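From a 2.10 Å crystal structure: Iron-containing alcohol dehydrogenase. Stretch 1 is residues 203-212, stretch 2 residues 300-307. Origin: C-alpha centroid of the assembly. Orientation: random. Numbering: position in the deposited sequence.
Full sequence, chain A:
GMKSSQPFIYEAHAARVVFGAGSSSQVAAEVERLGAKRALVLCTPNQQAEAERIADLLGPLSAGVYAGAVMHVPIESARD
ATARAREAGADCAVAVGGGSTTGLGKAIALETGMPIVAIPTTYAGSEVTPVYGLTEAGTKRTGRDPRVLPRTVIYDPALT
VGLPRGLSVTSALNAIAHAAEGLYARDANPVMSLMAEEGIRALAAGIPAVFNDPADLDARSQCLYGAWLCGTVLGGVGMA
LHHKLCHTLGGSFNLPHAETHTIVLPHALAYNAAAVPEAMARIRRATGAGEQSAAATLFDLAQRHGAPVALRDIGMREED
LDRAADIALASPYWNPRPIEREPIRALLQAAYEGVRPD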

ATOM      1  N   LEU A 203      12.249  -8.676   8.134  1.00 16.57           N
ATOM      2  CA  LEU A 203      12.754 -10.063   8.140  1.00 18.06           C
ATOM      3  C   LEU A 203      14.214 -10.164   8.552  1.00 18.80           C
ATOM      4  O   LEU A 203      14.600 -11.023   9.315  1.00 18.07           O
ATOM      5  N   ALA A 204      15.019  -9.238   8.080  1.00 20.76           N
ATOM      6  CA  ALA A 204      16.419  -9.239   8.419  1.00 20.53           C
ATOM      7  C   ALA A 204      16.597  -9.115   9.924  1.00 20.31           C
ATOM      8  O   ALA A 204      17.540  -9.690  10.459  1.00 19.84           O
ATOM      9  N   ALA A 205      15.723  -8.366  10.591  1.00 19.49           N
ATOM     10  CA  ALA A 205      15.751  -8.254  12.040  1.00 18.51           C
ATOM     11  C   ALA A 205      15.028  -9.418  12.713  1.00 18.63           C
ATOM     12  O   ALA A 205      15.408  -9.856  13.795  1.00 18.30           O
ATOM     13  N   GLY A 206      13.950  -9.879  12.113  1.00 17.04           N
ATOM     14  CA  GLY A 206      13.193 -10.970  12.685  1.00 17.28           C
ATOM     15  C   GLY A 206      13.851 -12.345  12.638  1.00 16.42           C
ATOM     16  O   GLY A 206      13.621 -13.162  13.519  1.00 18.45           O
ATOM     17  N   ILE A 207      14.676 -12.619  11.637  1.00 16.32           N
ATOM     18  CA  ILE A 207      15.298 -13.941  11.545  1.00 14.96           C
ATOM     19  C   ILE A 207      16.115 -14.254  12.800  1.00 15.56           C
ATOM     20  O   ILE A 207      15.917 -15.308  13.423  1.00 15.61           O
ATOM     21  N   PRO A 208      17.001 -13.333  13.212  1.00 16.28           N
ATOM     22  CA  PRO A 208      17.760 -13.686  14.393  1.00 15.68           C
ATOM     23  C   PRO A 208      16.936 -13.676  15.663  1.00 17.67           C
ATOM     24  O   PRO A 208      17.219 -14.452  16.570  1.00 18.92           O
ATOM     25  N   ALA A 209      15.906 -12.835  15.747  1.00 16.90           N
ATOM     26  CA  ALA A 209      15.097 -12.822  16.951  1.00 15.23           C
ATOM     27  C   ALA A 209      14.314 -14.151  17.072  1.00 15.49           C
ATOM     28  O   ALA A 209      14.227 -14.724  18.148  1.00 16.55           O
ATOM     29  N   VAL A 210      13.799 -14.643  15.955  1.00 13.69           N
ATOM     30  CA  VAL A 210      13.042 -15.872  15.931  1.00 16.38           C
ATOM     31  C   VAL A 210      13.980 -17.052  16.212  1.00 18.52           C
ATOM     32  O   VAL A 210      13.633 -17.960  16.979  1.00 18.02           O
ATOM     33  N   PHE A 211      15.170 -17.007  15.630  1.00 19.82           N
ATOM     34  CA  PHE A 211      16.174 -18.036  15.849  1.00 21.86           C
ATOM     35  C   PHE A 211      16.541 -18.110  17.349  1.00 24.13           C
ATOM     36  O   PHE A 211      16.672 -19.196  17.900  1.00 22.45           O
ATOM     37  N   ASN A 212      16.677 -16.960  18.008  1.00 23.51           N
ATOM     38  CA  ASN A 212      16.997 -16.939  19.428  1.00 23.92           C
ATOM     39  C   ASN A 212      15.790 -17.455  20.237  1.00 24.11           C
ATOM     40  O   ASN A 212      15.970 -18.191  21.197  1.00 22.21           O
ATOM     41  N   ASP A 300      25.307 -14.698   4.648  1.00 17.43           N
ATOM     42  CA  ASP A 300      25.574 -14.776   6.094  1.00 18.73           C
ATOM     43  C   ASP A 300      24.301 -14.902   6.920  1.00 18.41           C
ATOM     44  O   ASP A 300      24.298 -15.571   7.949  1.00 19.61           O
ATOM     45  N   LEU A 301      23.231 -14.238   6.510  1.00 18.78           N
ATOM     46  CA  LEU A 301      21.972 -14.304   7.264  1.00 19.10           C
ATOM     47  C   LEU A 301      21.445 -15.739   7.278  1.00 18.92           C
ATOM     48  O   LEU A 301      20.867 -16.217   8.294  1.00 17.15           O
ATOM     49  N   ALA A 302      21.673 -16.450   6.164  1.00 18.04           N
ATOM     50  CA  ALA A 302      21.252 -17.844   6.070  1.00 17.63           C
ATOM     51  C   ALA A 302      22.190 -18.699   6.893  1.00 16.78           C
ATOM     52  O   ALA A 302      21.753 -19.482   7.742  1.00 16.22           O
ATOM     53  N   GLN A 303      23.480 -18.547   6.618  1.00 16.06           N
ATOM     54  CA  GLN A 303      24.470 -19.401   7.235  1.00 16.03           C
ATOM     55  C   GLN A 303      24.558 -19.334   8.759  1.00 16.49           C
ATOM     56  O   GLN A 303      24.604 -20.362   9.417  1.00 14.24           O
ATOM     57  N   ARG A 304      24.559 -18.115   9.290  1.00 17.37           N
ATOM     58  CA  ARG A 304      24.630 -17.848  10.711  1.00 19.20           C
ATOM     59  C   ARG A 304      23.458 -18.477  11.477  1.00 18.39           C
ATOM     60  O   ARG A 304      23.582 -18.774  12.659  1.00 18.60           O
ATOM     61  N   HIS A 305      22.330 -18.698  10.817  1.00 16.75           N
ATOM     62  CA  HIS A 305      21.174 -19.229  11.510  1.00 17.45           C
ATOM     63  C   HIS A 305      20.813 -20.627  11.066  1.00 17.74           C
ATOM     64  O   HIS A 305      19.657 -20.987  11.067  1.00 17.38           O
ATOM     65  N   GLY A 306      21.819 -21.396  10.669  1.00 17.49           N
ATOM     66  CA  GLY A 306      21.624 -22.805  10.385  1.00 17.80           C
ATOM     67  C   GLY A 306      20.973 -23.250   9.092  1.00 17.69           C
ATOM     68  O   GLY A 306      20.716 -24.419   8.947  1.00 16.58           O
ATOM     69  N   ALA A 307      20.708 -22.358   8.147  1.00 15.19           N
ATOM     70  CA  ALA A 307      20.130 -22.821   6.889  1.00 16.37           C
ATOM     71  C   ALA A 307      21.251 -23.385   5.997  1.00 16.68           C
ATOM     72  O   ALA A 307      22.397 -22.961   6.102  1.00 14.96           O
TER

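The two stretches are at least 93 residues apart in sequence wherever they touch. The helical part of stretch 2 runs nearly parallel to the helix of stretch 1, and the loop that follows, with H305, completes the contact. The helix axes run in the same direction at 4° and approach to 10.7 Å, and the contact buries 327 Å² in total. At its apolar centre lies L301, whose CA-to-CB bond points toward stretch 1. With chi1 t and chi2 p, its side chain reaches the helix surface formed by A204, I207 and P208. The closest of these contacts is with I207, whose CD1 lies 3.8 Å from CD2 of L301; I207 also points across the interface and adopts the m, t rotamer. A204 and P208 are set sideways and meet the leucine more loosely: CB of A204 is 4.5 Å from CD2 of L301, and CD of P208 is 4.4 Å from CD1 of L301.

One turn further along, H305 takes over from L301 and has the largest area covered by the opposing stretch. It points toward stretch 1 with chi1 m, a setting that places its imidazole among I207, P208 and F211. CG2 of I207 sits over one face of this ring, 3.9 Å from its centroid, in a CH-pi contact, and CB of P208 approaches NE2 of H305 to 3.5 Å. I207 therefore touches both L301 and H305, and its CG2 lies close to each.

F211, whose CA-to-CB bond points toward stretch 2, has chi1 t and chi2 at 81° and packs its ring against H305. The edge of the H305 ring is directed at the face of F211, with the centroids 5.2 Å apart and the planes at 69°. Over a face of the phenylalanine also lies CB of H305, 4.1 Å from the ring centroid, so that both the imidazole and its methylene pack against the same aromatic side chain.

Beyond this aromatic pair the surroundings become more polar. CE1 of F211 lies 3.3 Å from O of H305 and 4.5 Å from N of G306, where the positive phi of 77° suits glycine. No hydrogen bond crosses between the stretches. Instead, the imidazole is held from within its own stretch: ND1 of H305 donates to the backbone O of L301 at 2.7 Å, with a nearly linear N-H...O angle of 169°. This bond helps fix the ring in the orientation that I207 and F211 meet. Farther out, R304 is set sideways and makes no contact, while the carboxylate of D300 finds its partners elsewhere in the structure.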

ATOM      1  CB  LEU A 203      12.524 -10.712   6.785  1.00 18.06           C
ATOM      2  CG  LEU A 203      11.031 -11.026   6.546  1.00 21.11           C
ATOM      3  CD1 LEU A 203      10.640 -10.959   5.073  1.00 11.09           C
ATOM      4  CD2 LEU A 203      10.634 -12.352   7.198  1.00 17.91           C
ATOM      5  CB  ALA A 204      17.165  -8.145   7.691  1.00 17.93           C
ATOM      6  CB  ALA A 205      15.079  -6.957  12.493  1.00 20.39           C
ATOM      7  CB  ILE A 207      16.146 -14.098  10.250  1.00 17.45           C
ATOM      8  CG1 ILE A 207      15.210 -14.304   9.060  1.00 15.74           C
ATOM      9  CG2 ILE A 207      17.131 -15.280  10.392  1.00 10.21           C
ATOM     10  CD1 ILE A 207      15.795 -13.964   7.673  1.00 11.91           C
ATOM     11  CB  PRO A 208      18.909 -12.657  14.422  1.00 16.81           C
ATOM     12  CG  PRO A 208      18.568 -11.620  13.449  1.00 20.35           C
ATOM     13  CD  PRO A 208      17.604 -12.213  12.460  1.00 15.34           C
ATOM     14  CB  ALA A 209      14.142 -11.562  16.990  1.00 13.47           C
ATOM     15  CB  VAL A 210      12.275 -16.036  14.595  1.00 14.57           C
ATOM     16  CG1 VAL A 210      11.817 -17.453  14.382  1.00 11.67           C
ATOM     17  CG2 VAL A 210      11.114 -15.073  14.564  1.00 20.41           C
ATOM     18  CB  PHE A 211      17.402 -17.728  15.032  1.00 22.14           C
ATOM     19  CG  PHE A 211      18.441 -18.792  15.085  1.00 25.35           C
ATOM     20  CD1 PHE A 211      18.329 -19.910  14.290  1.00 19.06           C
ATOM     21  CD2 PHE A 211      19.549 -18.662  15.914  1.00 24.54           C
ATOM     22  CE1 PHE A 211      19.294 -20.902  14.318  1.00 25.02           C
ATOM     23  CE2 PHE A 211      20.522 -19.647  15.937  1.00 25.16           C
ATOM     24  CZ  PHE A 211      20.391 -20.763  15.139  1.00 23.75           C
ATOM     25  CB  ASN A 212      17.370 -15.514  19.846  1.00 24.68           C
ATOM     26  CG  ASN A 212      17.644 -15.375  21.345  1.00 35.59           C
ATOM     27  OD1 ASN A 212      18.593 -15.955  21.875  1.00 45.30           O
ATOM     28  ND2 ASN A 212      16.835 -14.562  22.021  1.00 41.72           N
ATOM     29  CB  ASP A 300      26.342 -13.553   6.626  1.00 18.65           C
ATOM     30  CG  ASP A 300      27.744 -13.470   6.134  1.00 21.98           C
ATOM     31  OD1 ASP A 300      28.246 -14.457   5.550  1.00 24.08           O
ATOM     32  OD2 ASP A 300      28.359 -12.378   6.299  1.00 24.26           O
ATOM     33  CB  LEU A 301      20.927 -13.384   6.619  1.00 21.01           C
ATOM     34  CG  LEU A 301      19.607 -13.070   7.317  1.00 19.27           C
ATOM     35  CD1 LEU A 301      19.929 -12.470   8.681  1.00 16.54           C
ATOM     36  CD2 LEU A 301      18.813 -12.100   6.422  1.00 13.90           C
ATOM     37  CB  ALA A 302      21.260 -18.359   4.603  1.00 15.94           C
ATOM     38  CB  GLN A 303      25.844 -19.125   6.683  1.00 16.64           C
ATOM     39  CG  GLN A 303      26.714 -20.350   6.969  1.00 23.64           C
ATOM     40  CD  GLN A 303      28.137 -20.133   6.675  1.00 29.70           C
ATOM     41  OE1 GLN A 303      28.684 -19.076   6.980  1.00 36.90           O
ATOM     42  NE2 GLN A 303      28.785 -21.153   6.120  1.00 33.68           N
ATOM     43  CB  ARG A 304      24.608 -16.324  10.897  1.00 20.97           C
ATOM     44  CG  ARG A 304      24.542 -15.802  12.316  1.00 32.56           C
ATOM     45  CD  ARG A 304      24.390 -14.216  12.355  1.00 40.94           C
ATOM     46  NE  ARG A 304      25.438 -13.492  11.601  1.00 45.41           N
ATOM     47  CZ  ARG A 304      25.269 -12.734  10.497  1.00 45.13           C
ATOM     48  NH1 ARG A 304      24.037 -12.482   9.942  1.00 26.99           N
ATOM     49  NH2 ARG A 304      26.375 -12.183   9.962  1.00 43.94           N
ATOM     50  CB  HIS A 305      19.986 -18.284  11.382  1.00 18.44           C
ATOM     51  CG  HIS A 305      20.316 -16.899  11.815  1.00 18.18           C
ATOM     52  ND1 HIS A 305      20.618 -15.906  10.918  1.00 15.55           N
ATOM     53  CD2 HIS A 305      20.511 -16.372  13.044  1.00 17.32           C
ATOM     54  CE1 HIS A 305      20.936 -14.806  11.576  1.00 23.37           C
ATOM     55  NE2 HIS A 305      20.880 -15.062  12.867  1.00 20.71           N
ATOM     56  CB  ALA A 307      19.468 -21.696   6.156  1.00 14.92           C
TER